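Local coordinates for conjugal transfer protein TRWB (Escherichia coli, PDB 1E9R) that couples DNA to the conjugative secretion machinery, probably as a ring-forming P-loop NTPase motor that pumps DNA, at residues Asp100-Leu105 with Asn242-Trp247; Arg83-Asp88 with Arg232-Asp237; Gly361-Glu366 with Val387-Val392; Phe337-Val342 with Val407-Asn412. All blocks are in the same frame, centred on the assembly; numbering follows the deposited sequence.

Contacts 1, 2 and 4 all reach one mixed sheet, contact 2 by packing a helix end against it, while contact 3 lies in a separate antiparallel sheet. Contacts 1 and 2 adjoin, with centres about 9 Å apart: strand 243-247 runs beside strand 83-89, and I86 N lies 2.8 Å from L243 O, a probable hydrogen bond. Contact 4 is further across the sheet, about 11 Å from contact 2 between nearest atoms; its strand 339-342 neighbours strand 56-59, which leads into a probable Walker A loop. Contact 3, nested in the chain loop that contact 4 closes, comes within about 7 Å of it between nearest atoms. Contacts 3 and 4 both touch a second subunit; contacts 1 and 2 touch none.

Contact 1 (Asp100-Leu105 with Asn242-Trp247); sequences DKDIIL and NLFITW
The F244 ring is met at its edge: I103 O lies in the ring plane, 3.6 Å from CD1, and D102 OD2 comes within 4.0 Å of CE1, its carboxylate turned 53° from the ring. M93 and L94 of helix 92-97 and I86 of the next strand also pack against this phenyl group. The other flat pair, the D102 carboxylate and the N242 amide, lie side by side and point the same way. Here the bond goes to backbone: N242 N donates to D102 OD1 at 2.8 Å, from above the carboxylate plane. The N242 amide oxygen instead accepts from M84 N, and D102 OD1 also forms a salt bridge with R99. An alanine in place of D102 would lose both partners and would probably loosen the start of the strand pairing. From there a parallel ladder runs on, its bonds alternating in direction: I103 N donates to N242 O at 2.9 Å, I103 O accepts from F244 N, and F244 O accepts in turn from L105 N. The ladder frays at its end, where T246 N makes only a weak, more bent bond to L105 O (3.3 Å). I103, L105, L243 and I245 share one face, where L243, its CG anti to the backbone N, sends CD2 to 4.0 Å from L105 CG; W262 of helix 252-269 covers L105 and I245. I104 and F244 occupy the other face, under L94. Strand 103-105 is the outermost of the parallel strands within this chain, so the ladder closes one margin of the alpha/beta sheet characteristic of P-loop NTPases.

Contact 2 (Arg83-Asp88 with Arg232-Asp237); sequences RMVIVD and RSWLED
R83 reaches from strand 83-88 to the end of helix 232-236 and grips it with its guanidinium. NH2 donates to W234 O at 2.8 Å in a nearly straight bond (165°), the oxygen lying in the guanidinium plane. NH1 gives a more bent bond to L235 O at 3.0 Å and a weak one to W234 O at 3.4 Å. The same NH2 sits 3.1 Å above the plane of the W234 indole, over its centre, and R83 CZ is 4.4 Å from the centroid of the six-membered ring: a cation-pi contact in which the two flat groups are steeply inclined, 67° apart. D237 O covers one face of the guanidinium, but its approach to NH1 is too poorly angled for a hydrogen bond. A bend in the arginine chain at chi3 (78°) brings the head round, and NE is held by G241 O. W234 is swung in with CG anti to the backbone N; V85 CG2 abuts the indole edge, 3.5 Å from CZ3, and L243 of the adjoining strand packs on it too. D237 is the first residue to leave helical geometry, so the cation lies at the C-terminal end of the helix among carbonyl oxygens. These oxygens, the indole pi cloud and the helix dipole would together be expected to stabilise its positive charge, though no carboxylate of the two segments contacts it.

Contact 3 (Gly361-Glu366 with Val387-Val392); sequences GEHEVE and VRERVV
H363 and E389 both take the crowded first torsion, CG between the backbone N and the carbonyl carbon (chi1 64° and 37°), and this sets their side chains alongside each other. H363 NE2 donates to E389 OE2 at 3.0 Å, nearly straight, in the ring plane and on the anti lone pair; ring and carboxylate are only 24° apart. V365 CG2 lies 3.7 Å above one face of the imidazole, over its centre, F14 meets the ring edge-to-face, and R367 binds the other oxygen of E389. An alanine in place of H363 would lose this bond and ring, and would probably leave E389 less firmly oriented. The backbones form an antiparallel ladder with H363:E389 and V365:V387 as hydrogen-bonded pairs; within this chain, strand 362-368 is the middle of a three-stranded sheet between 16-18 and 384-390. E362 OE1 uses its syn lone pair for a salt bridge to R388 NE at 3.2 Å, in the guanidinium plane. E362 OE2 makes a long ion pair with R390 NE (3.8 Å), and a water 2.9 Å from R390 NH2 links back weakly to the same oxygen. E354 and S357 of helix 350-360 hold the far end of R390. Where the strands separate, V391 N donates to G361 O at 3.1 Å. R390 O accepts a hydrogen bond from R19 of a third subunit.

Contact 4 (Phe337-Val342 with Val407-Asn412); sequences FRSLVV and VGFAGN
Strands 339-342 and 407-408 run antiparallel, with L340 and G408 as a hydrogen-bonded pair: L340 N donates to G408 O at 3.0 Å, practically straight (179°), and G408 N returns a bond to L340 O at 2.9 Å, nearly along the C=O axis. V341 and V407 follow as a non-hydrogen-bonded pair, their CA atoms 4.8 Å apart. Beyond G408 the second segment leaves the strand, and a side chain takes over the bonding. S339 carries OG beside its backbone N (chi1 -74°), where it accepts from A410 N at 2.9 Å in a bent bond. The same OG lies in the plane of the F409 ring, at its edge, 3.8 Å from CD1. V407 CG1 rests 3.5 Å above one face of that ring, offset toward the rim, so the phenyl group touches the serine at its edge and the valine at a face. A410 faces the first segment directly: its CB is 3.4 Å from R338 O and 3.6 Å from R338 CB. G411 then turns the chain with positive phi. The folded R338 side chain, bent at chi2 and chi3, carries its guanidinium outward to a salt bridge with D402 of a second subunit, and F337 O accepts from S346 and T348 of that subunit. Within the chain, strand 339-342 lies between 404-408 and the parallel strand 56-59; S339 and V341 pack on L56, while L340 and V342 meet helix 350-360 through S359, M356 and L360.

Contact 1 (Asp100-Leu105 with Asn242-Trp247)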
# COMPACT_ATOMS: atom_id res chain seq x y z
N ASP B 100 22.54 -17.03 -45.31
CA ASP B 100 23.93 -16.60 -45.36
C ASP B 100 24.19 -15.12 -45.09
O ASP B 100 25.15 -14.77 -44.40
CB ASP B 100 24.52 -17.01 -46.71
CG ASP B 100 26.01 -17.30 -46.63
OD1 ASP B 100 26.81 -16.34 -46.70
OD2 ASP B 100 26.36 -18.49 -46.49
N LYS B 101 23.35 -14.26 -45.63
CA LYS B 101 23.50 -12.81 -45.47
C LYS B 101 22.99 -12.28 -44.13
O LYS B 101 23.04 -11.07 -43.88
CB LYS B 101 22.75 -12.08 -46.59
CG LYS B 101 21.28 -12.49 -46.71
CD LYS B 101 20.54 -11.68 -47.76
CE LYS B 101 20.52 -10.21 -47.39
NZ LYS B 101 19.69 -9.41 -48.33
N ASP B 102 22.51 -13.17 -43.27
CA ASP B 102 21.98 -12.75 -41.98
C ASP B 102 23.04 -12.53 -40.91
O ASP B 102 24.15 -13.06 -40.99
CB ASP B 102 20.92 -13.74 -41.49
CG ASP B 102 19.71 -13.78 -42.41
OD1 ASP B 102 19.36 -12.72 -42.98
OD2 ASP B 102 19.10 -14.86 -42.56
N ILE B 103 22.66 -11.74 -39.91
CA ILE B 103 23.52 -11.36 -38.79
C ILE B 103 23.24 -12.13 -37.50
O ILE B 103 22.11 -12.57 -37.25
CB ILE B 103 23.34 -9.86 -38.46
CG1 ILE B 103 23.48 -9.02 -39.73
CG2 ILE B 103 24.36 -9.42 -37.45
CD1 ILE B 103 24.84 -9.12 -40.36
N ILE B 104 24.28 -12.30 -36.69
CA ILE B 104 24.17 -12.97 -35.40
C ILE B 104 24.86 -12.12 -34.33
O ILE B 104 25.96 -11.61 -34.55
CB ILE B 104 24.85 -14.36 -35.38
CG1 ILE B 104 24.12 -15.33 -36.30
CG2 ILE B 104 24.84 -14.92 -33.96
CD1 ILE B 104 24.75 -16.72 -36.34
N LEU B 105 24.19 -11.96 -33.20
CA LEU B 105 24.76 -11.23 -32.08
C LEU B 105 24.65 -12.17 -30.89
O LEU B 105 23.56 -12.43 -30.38
CB LEU B 105 24.00 -9.94 -31.80
CG LEU B 105 24.41 -8.76 -32.69
CD1 LEU B 105 23.68 -7.52 -32.22
CD2 LEU B 105 25.92 -8.54 -32.62
N ASN B 242 18.52 -10.37 -41.81
CA ASN B 242 17.77 -10.42 -40.58
C ASN B 242 18.78 -10.55 -39.44
O ASN B 242 19.90 -11.01 -39.66
CB ASN B 242 16.83 -11.63 -40.58
CG ASN B 242 15.83 -11.58 -41.71
OD1 ASN B 242 15.29 -10.51 -42.03
ND2 ASN B 242 15.56 -12.73 -42.32
N LEU B 243 18.39 -10.14 -38.24
CA LEU B 243 19.28 -10.19 -37.09
C LEU B 243 18.77 -11.20 -36.05
O LEU B 243 17.63 -11.12 -35.61
CB LEU B 243 19.38 -8.81 -36.46
CG LEU B 243 20.65 -8.46 -35.67
CD1 LEU B 243 20.43 -7.13 -34.98
CD2 LEU B 243 20.96 -9.53 -34.66
N PHE B 244 19.62 -12.14 -35.68
CA PHE B 244 19.25 -13.12 -34.67
C PHE B 244 20.07 -12.90 -33.42
O PHE B 244 21.29 -13.04 -33.44
CB PHE B 244 19.51 -14.55 -35.13
CG PHE B 244 18.71 -14.96 -36.30
CD1 PHE B 244 19.06 -14.54 -37.58
CD2 PHE B 244 17.61 -15.79 -36.14
CE1 PHE B 244 18.31 -14.94 -38.69
CE2 PHE B 244 16.85 -16.19 -37.24
CZ PHE B 244 17.21 -15.77 -38.52
N ILE B 245 19.39 -12.53 -32.33
CA ILE B 245 20.05 -12.32 -31.04
C ILE B 245 19.85 -13.62 -30.28
O ILE B 245 18.78 -13.89 -29.74
CB ILE B 245 19.41 -11.15 -30.27
CG1 ILE B 245 19.65 -9.84 -31.03
CG2 ILE B 245 19.99 -11.08 -28.86
CD1 ILE B 245 18.97 -8.65 -30.43
N THR B 246 20.90 -14.43 -30.26
CA THR B 246 20.85 -15.73 -29.61
C THR B 246 21.69 -15.79 -28.35
O THR B 246 22.46 -14.88 -28.06
CB THR B 246 21.37 -16.81 -30.57
OG1 THR B 246 22.76 -16.58 -30.82
CG2 THR B 246 20.61 -16.78 -31.90
N TRP B 247 21.52 -16.89 -27.62
CA TRP B 247 22.27 -17.14 -26.39
C TRP B 247 21.88 -18.51 -25.87
O TRP B 247 20.74 -18.94 -26.08
CB TRP B 247 21.97 -16.05 -25.34
CG TRP B 247 20.60 -16.13 -24.74
CD1 TRP B 247 20.24 -16.82 -23.62
CD2 TRP B 247 19.41 -15.52 -25.25
NE1 TRP B 247 18.89 -16.68 -23.40
CE2 TRP B 247 18.36 -15.89 -24.38
CE3 TRP B 247 19.12 -14.71 -26.35
CZ2 TRP B 247 17.04 -15.47 -24.58
CZ3 TRP B 247 17.81 -14.29 -26.54
CH2 TRP B 247 16.79 -14.67 -25.67

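Contact 2 (Arg83-Asp88 with Arg232-Asp237)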
# COMPACT_ATOMS: atom_id res chain seq x y z
N ARG B 83 11.96 -7.92 -43.43
CA ARG B 83 13.17 -7.92 -42.61
C ARG B 83 12.73 -8.01 -41.15
O ARG B 83 11.67 -7.49 -40.78
CB ARG B 83 13.98 -6.64 -42.80
CG ARG B 83 14.75 -6.54 -44.10
CD ARG B 83 15.68 -5.32 -44.08
NE ARG B 83 16.90 -5.54 -43.30
CZ ARG B 83 17.70 -4.57 -42.89
NH1 ARG B 83 17.41 -3.30 -43.18
NH2 ARG B 83 18.82 -4.85 -42.22
N MET B 84 13.53 -8.67 -40.32
CA MET B 84 13.18 -8.80 -38.91
C MET B 84 14.35 -9.05 -37.97
O MET B 84 15.41 -9.53 -38.37
CB MET B 84 12.14 -9.92 -38.75
CG MET B 84 12.53 -11.21 -39.43
SD MET B 84 11.09 -12.23 -39.81
CE MET B 84 11.47 -13.61 -38.90
N VAL B 85 14.16 -8.66 -36.71
CA VAL B 85 15.14 -8.86 -35.65
C VAL B 85 14.46 -9.86 -34.73
O VAL B 85 13.30 -9.67 -34.37
CB VAL B 85 15.43 -7.57 -34.87
CG1 VAL B 85 16.36 -7.86 -33.73
CG2 VAL B 85 16.03 -6.53 -35.79
N ILE B 86 15.16 -10.92 -34.37
CA ILE B 86 14.57 -11.95 -33.52
C ILE B 86 15.37 -12.22 -32.25
O ILE B 86 16.58 -12.51 -32.31
CB ILE B 86 14.43 -13.28 -34.29
CG1 ILE B 86 13.61 -13.06 -35.56
CG2 ILE B 86 13.79 -14.33 -33.42
CD1 ILE B 86 13.57 -14.27 -36.49
N VAL B 87 14.71 -12.10 -31.10
CA VAL B 87 15.33 -12.40 -29.82
C VAL B 87 15.14 -13.91 -29.82
O VAL B 87 14.06 -14.44 -29.54
CB VAL B 87 14.57 -11.71 -28.66
CG1 VAL B 87 15.16 -12.11 -27.33
CG2 VAL B 87 14.66 -10.20 -28.84
N ASP B 88 16.22 -14.59 -30.18
CA ASP B 88 16.20 -16.03 -30.38
C ASP B 88 16.94 -16.90 -29.37
O ASP B 88 18.14 -17.13 -29.49
CB ASP B 88 16.70 -16.29 -31.80
CG ASP B 88 16.59 -17.72 -32.23
OD1 ASP B 88 15.64 -18.42 -31.80
OD2 ASP B 88 17.45 -18.13 -33.02
N ARG B 232 22.52 0.46 -36.13
CA ARG B 232 21.90 1.60 -36.82
C ARG B 232 22.14 1.50 -38.32
O ARG B 232 21.21 1.66 -39.12
CB ARG B 232 22.48 2.92 -36.31
CG ARG B 232 22.19 3.19 -34.87
CD ARG B 232 22.66 4.57 -34.47
NE ARG B 232 21.86 5.63 -35.05
CZ ARG B 232 22.00 6.91 -34.73
NH1 ARG B 232 22.92 7.27 -33.84
NH2 ARG B 232 21.23 7.83 -35.28
N SER B 233 23.40 1.27 -38.69
CA SER B 233 23.78 1.15 -40.09
C SER B 233 23.10 -0.07 -40.70
O SER B 233 22.66 -0.03 -41.85
CB SER B 233 25.30 1.02 -40.21
OG SER B 233 25.94 2.18 -39.70
N TRP B 234 23.02 -1.15 -39.94
CA TRP B 234 22.38 -2.36 -40.41
C TRP B 234 20.90 -2.09 -40.75
O TRP B 234 20.39 -2.53 -41.78
CB TRP B 234 22.46 -3.44 -39.34
CG TRP B 234 21.73 -4.69 -39.71
CD1 TRP B 234 22.13 -5.65 -40.59
CD2 TRP B 234 20.44 -5.10 -39.23
NE1 TRP B 234 21.17 -6.63 -40.69
CE2 TRP B 234 20.12 -6.32 -39.87
CE3 TRP B 234 19.51 -4.55 -38.32
CZ2 TRP B 234 18.92 -7.01 -39.63
CZ3 TRP B 234 18.32 -5.24 -38.09
CH2 TRP B 234 18.03 -6.45 -38.74
N LEU B 235 20.21 -1.36 -39.88
CA LEU B 235 18.81 -1.06 -40.11
C LEU B 235 18.62 -0.28 -41.40
O LEU B 235 17.66 -0.51 -42.14
CB LEU B 235 18.23 -0.25 -38.94
CG LEU B 235 17.99 -1.04 -37.65
CD1 LEU B 235 17.58 -0.09 -36.54
CD2 LEU B 235 16.93 -2.09 -37.89
N GLU B 236 19.55 0.62 -41.66
CA GLU B 236 19.48 1.45 -42.85
C GLU B 236 19.85 0.71 -44.12
O GLU B 236 19.45 1.11 -45.21
CB GLU B 236 20.40 2.66 -42.68
CG GLU B 236 20.08 3.48 -41.45
CD GLU B 236 21.03 4.65 -41.26
OE1 GLU B 236 22.25 4.39 -41.14
OE2 GLU B 236 20.55 5.81 -41.24
N ASP B 237 20.62 -0.36 -43.99
CA ASP B 237 21.04 -1.12 -45.16
C ASP B 237 19.90 -1.94 -45.73
O ASP B 237 19.50 -2.95 -45.15
CB ASP B 237 22.20 -2.04 -44.79
CG ASP B 237 22.74 -2.82 -45.99
OD1 ASP B 237 22.29 -2.55 -47.13
OD2 ASP B 237 23.60 -3.69 -45.78

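Contact 3 (Gly361-Glu366 with Val387-Val392)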
# COMPACT_ATOMS: atom_id res chain seq x y z
N GLY B 361 -13.44 -10.40 -23.02
CA GLY B 361 -14.67 -9.65 -22.92
C GLY B 361 -15.99 -10.38 -22.84
O GLY B 361 -16.05 -11.59 -23.06
N GLU B 362 -17.04 -9.62 -22.53
CA GLU B 362 -18.40 -10.14 -22.43
C GLU B 362 -19.22 -9.72 -23.64
O GLU B 362 -18.81 -8.87 -24.44
CB GLU B 362 -19.14 -9.58 -21.21
CG GLU B 362 -18.44 -9.62 -19.88
CD GLU B 362 -19.40 -9.28 -18.74
OE1 GLU B 362 -20.14 -8.26 -18.85
OE2 GLU B 362 -19.41 -10.03 -17.74
N HIS B 363 -20.41 -10.30 -23.75
CA HIS B 363 -21.33 -9.94 -24.81
C HIS B 363 -22.72 -9.86 -24.18
O HIS B 363 -22.96 -10.46 -23.13
CB HIS B 363 -21.29 -10.97 -25.97
CG HIS B 363 -21.74 -12.36 -25.60
ND1 HIS B 363 -21.48 -13.45 -26.40
CD2 HIS B 363 -22.45 -12.83 -24.55
CE1 HIS B 363 -22.02 -14.53 -25.86
NE2 HIS B 363 -22.62 -14.18 -24.73
N GLU B 364 -23.61 -9.06 -24.76
CA GLU B 364 -24.96 -8.99 -24.24
C GLU B 364 -25.73 -9.76 -25.32
O GLU B 364 -25.52 -9.55 -26.51
CB GLU B 364 -25.44 -7.56 -24.10
CG GLU B 364 -26.69 -7.48 -23.26
CD GLU B 364 -26.92 -6.11 -22.70
OE1 GLU B 364 -26.97 -5.16 -23.50
OE2 GLU B 364 -27.06 -5.99 -21.47
N VAL B 365 -26.61 -10.64 -24.88
CA VAL B 365 -27.33 -11.53 -25.78
C VAL B 365 -28.78 -11.79 -25.35
O VAL B 365 -29.12 -11.63 -24.19
CB VAL B 365 -26.50 -12.86 -25.81
CG1 VAL B 365 -27.38 -14.04 -25.96
CG2 VAL B 365 -25.44 -12.79 -26.90
N GLU B 366 -29.64 -12.18 -26.30
CA GLU B 366 -31.04 -12.51 -26.00
C GLU B 366 -31.22 -14.01 -26.24
O GLU B 366 -30.81 -14.53 -27.28
CB GLU B 366 -32.01 -11.74 -26.90
CG GLU B 366 -31.92 -10.24 -26.74
CD GLU B 366 -33.00 -9.50 -27.50
OE1 GLU B 366 -33.28 -9.87 -28.66
OE2 GLU B 366 -33.56 -8.53 -26.94
N VAL B 387 -29.12 -11.21 -21.41
CA VAL B 387 -28.07 -11.62 -20.50
C VAL B 387 -26.67 -11.16 -20.90
O VAL B 387 -26.33 -11.15 -22.08
CB VAL B 387 -28.05 -13.17 -20.38
CG1 VAL B 387 -26.84 -13.64 -19.60
CG2 VAL B 387 -29.31 -13.65 -19.69
N ARG B 388 -25.89 -10.76 -19.90
CA ARG B 388 -24.50 -10.35 -20.09
C ARG B 388 -23.64 -11.50 -19.56
O ARG B 388 -23.90 -12.03 -18.48
CB ARG B 388 -24.18 -9.10 -19.29
CG ARG B 388 -24.46 -7.80 -20.00
CD ARG B 388 -24.20 -6.68 -19.03
NE ARG B 388 -23.06 -7.01 -18.19
CZ ARG B 388 -23.02 -6.85 -16.87
NH1 ARG B 388 -24.07 -6.35 -16.24
NH2 ARG B 388 -21.93 -7.19 -16.19
N GLU B 389 -22.62 -11.89 -20.32
CA GLU B 389 -21.74 -12.99 -19.93
C GLU B 389 -20.41 -12.98 -20.66
O GLU B 389 -20.26 -12.35 -21.70
CB GLU B 389 -22.44 -14.34 -20.19
CG GLU B 389 -23.29 -14.37 -21.45
CD GLU B 389 -23.89 -15.74 -21.73
OE1 GLU B 389 -24.39 -16.39 -20.78
OE2 GLU B 389 -23.87 -16.16 -22.91
N ARG B 390 -19.43 -13.69 -20.08
CA ARG B 390 -18.10 -13.79 -20.66
C ARG B 390 -18.18 -14.68 -21.88
O ARG B 390 -18.74 -15.77 -21.83
CB ARG B 390 -17.10 -14.43 -19.68
CG ARG B 390 -16.72 -13.58 -18.48
CD ARG B 390 -16.00 -12.30 -18.89
NE ARG B 390 -15.83 -11.40 -17.75
CZ ARG B 390 -15.00 -11.63 -16.73
NH1 ARG B 390 -14.23 -12.72 -16.70
NH2 ARG B 390 -14.96 -10.78 -15.72
N VAL B 391 -17.61 -14.22 -22.98
CA VAL B 391 -17.60 -15.03 -24.18
C VAL B 391 -16.79 -16.29 -23.84
O VAL B 391 -17.15 -17.40 -24.23
CB VAL B 391 -16.96 -14.24 -25.34
CG1 VAL B 391 -16.74 -15.13 -26.55
CG2 VAL B 391 -17.85 -13.06 -25.70
N VAL B 392 -15.71 -16.09 -23.09
CA VAL B 392 -14.84 -17.19 -22.66
C VAL B 392 -14.70 -17.12 -21.15
O VAL B 392 -14.25 -16.11 -20.62
CB VAL B 392 -13.42 -17.06 -23.26
CG1 VAL B 392 -12.58 -18.24 -22.84
CG2 VAL B 392 -13.50 -16.95 -24.78
O HOH W 1 -14.57 -13.59 -22.25
O HOH W 2 -17.08 -8.77 -15.91

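Contact 4 (Phe337-Val342 with Val407-Asn412)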
# COMPACT_ATOMS: atom_id res chain seq x y z
N PHE B 337 0.13 -2.81 -27.31
CA PHE B 337 -0.05 -3.83 -28.33
C PHE B 337 -1.57 -3.84 -28.56
O PHE B 337 -2.35 -4.00 -27.62
CB PHE B 337 0.38 -5.20 -27.82
CG PHE B 337 1.84 -5.31 -27.52
CD1 PHE B 337 2.39 -4.68 -26.41
CD2 PHE B 337 2.67 -6.09 -28.33
CE1 PHE B 337 3.73 -4.84 -26.11
CE2 PHE B 337 4.01 -6.25 -28.03
CZ PHE B 337 4.54 -5.62 -26.92
N ARG B 338 -1.99 -3.67 -29.81
CA ARG B 338 -3.41 -3.63 -30.15
C ARG B 338 -4.06 -4.98 -30.49
O ARG B 338 -5.28 -5.12 -30.41
CB ARG B 338 -3.63 -2.62 -31.28
CG ARG B 338 -3.23 -1.20 -30.91
CD ARG B 338 -4.06 -0.70 -29.73
NE ARG B 338 -5.49 -0.83 -30.03
CZ ARG B 338 -6.15 -0.09 -30.92
NH1 ARG B 338 -5.52 0.86 -31.60
NH2 ARG B 338 -7.43 -0.31 -31.14
N SER B 339 -3.26 -5.97 -30.88
CA SER B 339 -3.81 -7.29 -31.19
C SER B 339 -3.35 -8.24 -30.09
O SER B 339 -2.22 -8.14 -29.60
CB SER B 339 -3.33 -7.80 -32.56
OG SER B 339 -3.99 -7.12 -33.62
N LEU B 340 -4.22 -9.17 -29.71
CA LEU B 340 -3.91 -10.11 -28.63
C LEU B 340 -4.19 -11.58 -28.96
O LEU B 340 -5.10 -11.90 -29.72
CB LEU B 340 -4.73 -9.72 -27.40
CG LEU B 340 -4.89 -10.73 -26.25
CD1 LEU B 340 -3.60 -10.84 -25.46
CD2 LEU B 340 -6.02 -10.28 -25.34
N VAL B 341 -3.38 -12.46 -28.38
CA VAL B 341 -3.56 -13.89 -28.53
C VAL B 341 -3.48 -14.47 -27.12
O VAL B 341 -2.53 -14.19 -26.38
CB VAL B 341 -2.48 -14.56 -29.40
CG1 VAL B 341 -2.75 -16.05 -29.49
CG2 VAL B 341 -2.46 -13.96 -30.79
N VAL B 342 -4.49 -15.25 -26.75
CA VAL B 342 -4.55 -15.87 -25.43
C VAL B 342 -4.39 -17.38 -25.58
O VAL B 342 -5.25 -18.03 -26.17
CB VAL B 342 -5.91 -15.57 -24.75
CG1 VAL B 342 -6.03 -16.35 -23.46
CG2 VAL B 342 -6.03 -14.07 -24.48
N VAL B 407 -7.62 -15.87 -30.94
CA VAL B 407 -7.06 -14.77 -31.70
C VAL B 407 -8.00 -13.57 -31.73
O VAL B 407 -9.14 -13.67 -32.20
CB VAL B 407 -6.75 -15.20 -33.15
CG1 VAL B 407 -6.10 -14.06 -33.92
CG2 VAL B 407 -5.85 -16.43 -33.14
N GLY B 408 -7.51 -12.43 -31.22
CA GLY B 408 -8.30 -11.21 -31.19
C GLY B 408 -7.55 -10.04 -31.80
O GLY B 408 -6.83 -9.33 -31.11
N PHE B 409 -7.72 -9.84 -33.10
CA PHE B 409 -7.05 -8.75 -33.79
C PHE B 409 -7.61 -7.41 -33.37
O PHE B 409 -8.74 -7.33 -32.88
CB PHE B 409 -7.19 -8.93 -35.30
CG PHE B 409 -6.42 -10.10 -35.85
CD1 PHE B 409 -5.03 -10.15 -35.73
CD2 PHE B 409 -7.07 -11.15 -36.48
CE1 PHE B 409 -4.29 -11.24 -36.24
CE2 PHE B 409 -6.34 -12.25 -36.99
CZ PHE B 409 -4.96 -12.29 -36.88
N ALA B 410 -6.82 -6.36 -33.57
CA ALA B 410 -7.21 -5.00 -33.21
C ALA B 410 -8.47 -4.57 -33.95
O ALA B 410 -8.81 -5.14 -34.99
CB ALA B 410 -6.07 -4.04 -33.51
N GLY B 411 -9.14 -3.55 -33.41
CA GLY B 411 -10.34 -3.05 -34.05
C GLY B 411 -11.59 -3.89 -33.83
O GLY B 411 -11.68 -4.68 -32.88
N ASN B 412 -12.55 -3.73 -34.73
CA ASN B 412 -13.82 -4.42 -34.64
C ASN B 412 -13.81 -5.77 -35.34
O ASN B 412 -14.46 -5.96 -36.37
CB ASN B 412 -14.91 -3.51 -35.21
CG ASN B 412 -16.29 -4.04 -34.96
OD1 ASN B 412 -16.58 -4.56 -33.89
ND2 ASN B 412 -17.16 -3.90 -35.96